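PDB 6FDG: 4-hydroxybenzoyl-CoA thioesterase from Staphylococcus aureus, which probably hydrolyses acyl-CoA thioesters as a hotdog-fold thioesterase, the likely substrate being DHNA-CoA of the vitamin K2 (menaquinone) pathway. Local coordinates for residues Gln137-Asn141 / Glu142-Val146. Numbering follows the deposited sequence.
Sequences QALNN and EGKIV
Leu139, on the last turn of helix 127-141, receives the aliphatic part of Lys144 as the chain folds back over the helix end. Its CD2 methyl is the main point of touch: Lys144 CD lies 3.9 Å from Leu139 CD2, and CG and CE of the lysine pass almost as near, so the methylene chain runs across the leucine branch. A bend at chi2 of Lys144 (66°), with the chain extended beyond it, carries the ammonium past the leucine to the carboxylate of Glu142. There Lys144 NZ forms a salt bridge 2.7 Å from Glu142 OE1, reaching that oxygen on its anti side and 18° out of the carboxylate plane. Glu142 itself leans back along the helix, its CG beside its backbone N (chi1 -63°) and 3.2 Å from Ala138 O. Its OE1 also sits 3.8 Å from Leu139 CD2, so the one methyl packs against both the carboxylate oxygen and the lysine methylenes that lead to the ammonium.

In the backbone of the turn, Glu142 N donates to Ala138 O at 3.0 Å, the last regular i to i-4 bond of the helix. Two further bonds close the end: Lys144 N reaches back five residues to Leu139 O at 3.1 Å. Inside that span Gly143 N meets Asn140 O at 3.0 Å. One turn back, Gln137 NE2 makes a weak bond to Asn141 OD1, while Gln137 OE1 accepts from the backbone of Tyr83. Asn140 OD1 accepts from Ile2 N, tying the helix end to strand 2-9, and Val146 continues the exit as a short strand parallel to it. The positive phi of Gly143 and the two closing bonds define a Schellman motif, with the Lys144-Glu142 bridge lying across its turn, that leads this hotdog-family chain from helix to sheet.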
loop_
_atom_site.group_PDB
_atom_site.type_symbol
_atom_site.label_atom_id
_atom_site.label_comp_id
_atom_site.label_asym_id
_atom_site.label_seq_id
_atom_site.Cartn_x
_atom_site.Cartn_y
_atom_site.Cartn_z
ATOM N N GLN A 137 -13.948 -27.371 13.815
ATOM C CA GLN A 137 -14.318 -26.807 15.063
ATOM C C GLN A 137 -14.444 -27.909 16.202
ATOM O O GLN A 137 -13.992 -27.725 17.338
ATOM C CB GLN A 137 -15.683 -26.002 15.048
ATOM C CG GLN A 137 -16.089 -25.378 16.354
ATOM C CD GLN A 137 -15.083 -24.375 16.775
ATOM O OE1 GLN A 137 -14.931 -23.323 16.135
ATOM N NE2 GLN A 137 -14.328 -24.655 17.814
ATOM N N ALA A 138 -15.059 -28.995 15.805
ATOM C CA ALA A 138 -15.203 -30.122 16.772
ATOM C C ALA A 138 -13.830 -30.684 17.148
ATOM O O ALA A 138 -13.556 -30.948 18.349
ATOM C CB ALA A 138 -16.093 -31.178 16.127
ATOM N N LEU A 139 -12.946 -30.824 16.155
ATOM C CA LEU A 139 -11.562 -31.338 16.443
ATOM C C LEU A 139 -10.820 -30.379 17.366
ATOM O O LEU A 139 -10.086 -30.735 18.297
ATOM C CB LEU A 139 -10.816 -31.596 15.181
ATOM C CG LEU A 139 -11.330 -32.709 14.287
ATOM C CD1 LEU A 139 -10.663 -32.752 12.937
ATOM C CD2 LEU A 139 -11.256 -34.093 15.062
ATOM N N ASN A 140 -10.948 -29.049 17.065
ATOM C CA ASN A 140 -10.323 -28.022 17.886
ATOM C C ASN A 140 -10.864 -28.110 19.307
ATOM O O ASN A 140 -10.076 -28.065 20.286
ATOM C CB ASN A 140 -10.569 -26.578 17.310
ATOM C CG ASN A 140 -9.754 -26.305 16.140
ATOM O OD1 ASN A 140 -8.803 -26.995 15.835
ATOM N ND2 ASN A 140 -10.122 -25.308 15.358
ATOM N N ASN A 141 -12.169 -28.299 19.506
ATOM C CA ASN A 141 -12.754 -28.414 20.874
ATOM C C ASN A 141 -12.242 -29.641 21.607
ATOM O O ASN A 141 -12.152 -29.540 22.842
ATOM C CB ASN A 141 -14.253 -28.504 20.761
ATOM C CG ASN A 141 -14.895 -27.195 20.334
ATOM O OD1 ASN A 141 -14.278 -26.139 20.458
ATOM N ND2 ASN A 141 -16.144 -27.269 19.830
ATOM N N GLU A 142 -11.894 -30.662 20.848
ATOM C CA GLU A 142 -11.268 -31.943 21.450
ATOM C C GLU A 142 -9.791 -31.835 21.690
ATOM O O GLU A 142 -9.215 -32.738 22.260
ATOM C CB GLU A 142 -11.538 -33.107 20.519
ATOM C CG GLU A 142 -13.018 -33.379 20.375
ATOM C CD GLU A 142 -13.435 -34.259 19.236
ATOM O OE1 GLU A 142 -12.587 -34.870 18.549
ATOM O OE2 GLU A 142 -14.661 -34.289 18.988
ATOM N N GLY A 143 -9.153 -30.749 21.279
ATOM C CA GLY A 143 -7.767 -30.489 21.502
ATOM C C GLY A 143 -6.870 -31.193 20.573
ATOM O O GLY A 143 -5.635 -31.244 20.837
ATOM N N LYS A 144 -7.336 -31.604 19.414
ATOM C CA LYS A 144 -6.490 -32.088 18.360
ATOM C C LYS A 144 -5.489 -31.059 17.868
ATOM O O LYS A 144 -5.845 -29.840 17.834
ATOM C CB LYS A 144 -7.262 -32.532 17.122
ATOM C CG LYS A 144 -7.716 -33.955 16.982
ATOM C CD LYS A 144 -8.715 -34.243 18.021
ATOM C CE LYS A 144 -9.046 -35.741 17.979
ATOM N NZ LYS A 144 -10.112 -35.934 18.977
ATOM N N ILE A 145 -4.250 -31.449 17.585
ATOM C CA ILE A 145 -3.178 -30.631 17.129
ATOM C C ILE A 145 -2.725 -31.192 15.812
ATOM O O ILE A 145 -2.082 -32.312 15.702
ATOM C CB ILE A 145 -1.974 -30.518 18.107
ATOM C CG1 ILE A 145 -2.514 -30.025 19.437
ATOM C CG2 ILE A 145 -0.881 -29.650 17.467
ATOM C CD1 ILE A 145 -1.549 -30.022 20.613
ATOM N N VAL A 146 -2.961 -30.577 14.671
ATOM C CA VAL A 146 -2.593 -31.025 13.369
ATOM C C VAL A 146 -2.151 -29.882 12.441
ATOM O O VAL A 146 -2.990 -28.869 12.380
ATOM C CB VAL A 146 -3.856 -31.742 12.689
ATOM C CG1 VAL A 146 -3.545 -32.238 11.291
ATOM C CG2 VAL A 146 -4.410 -32.827 13.602
#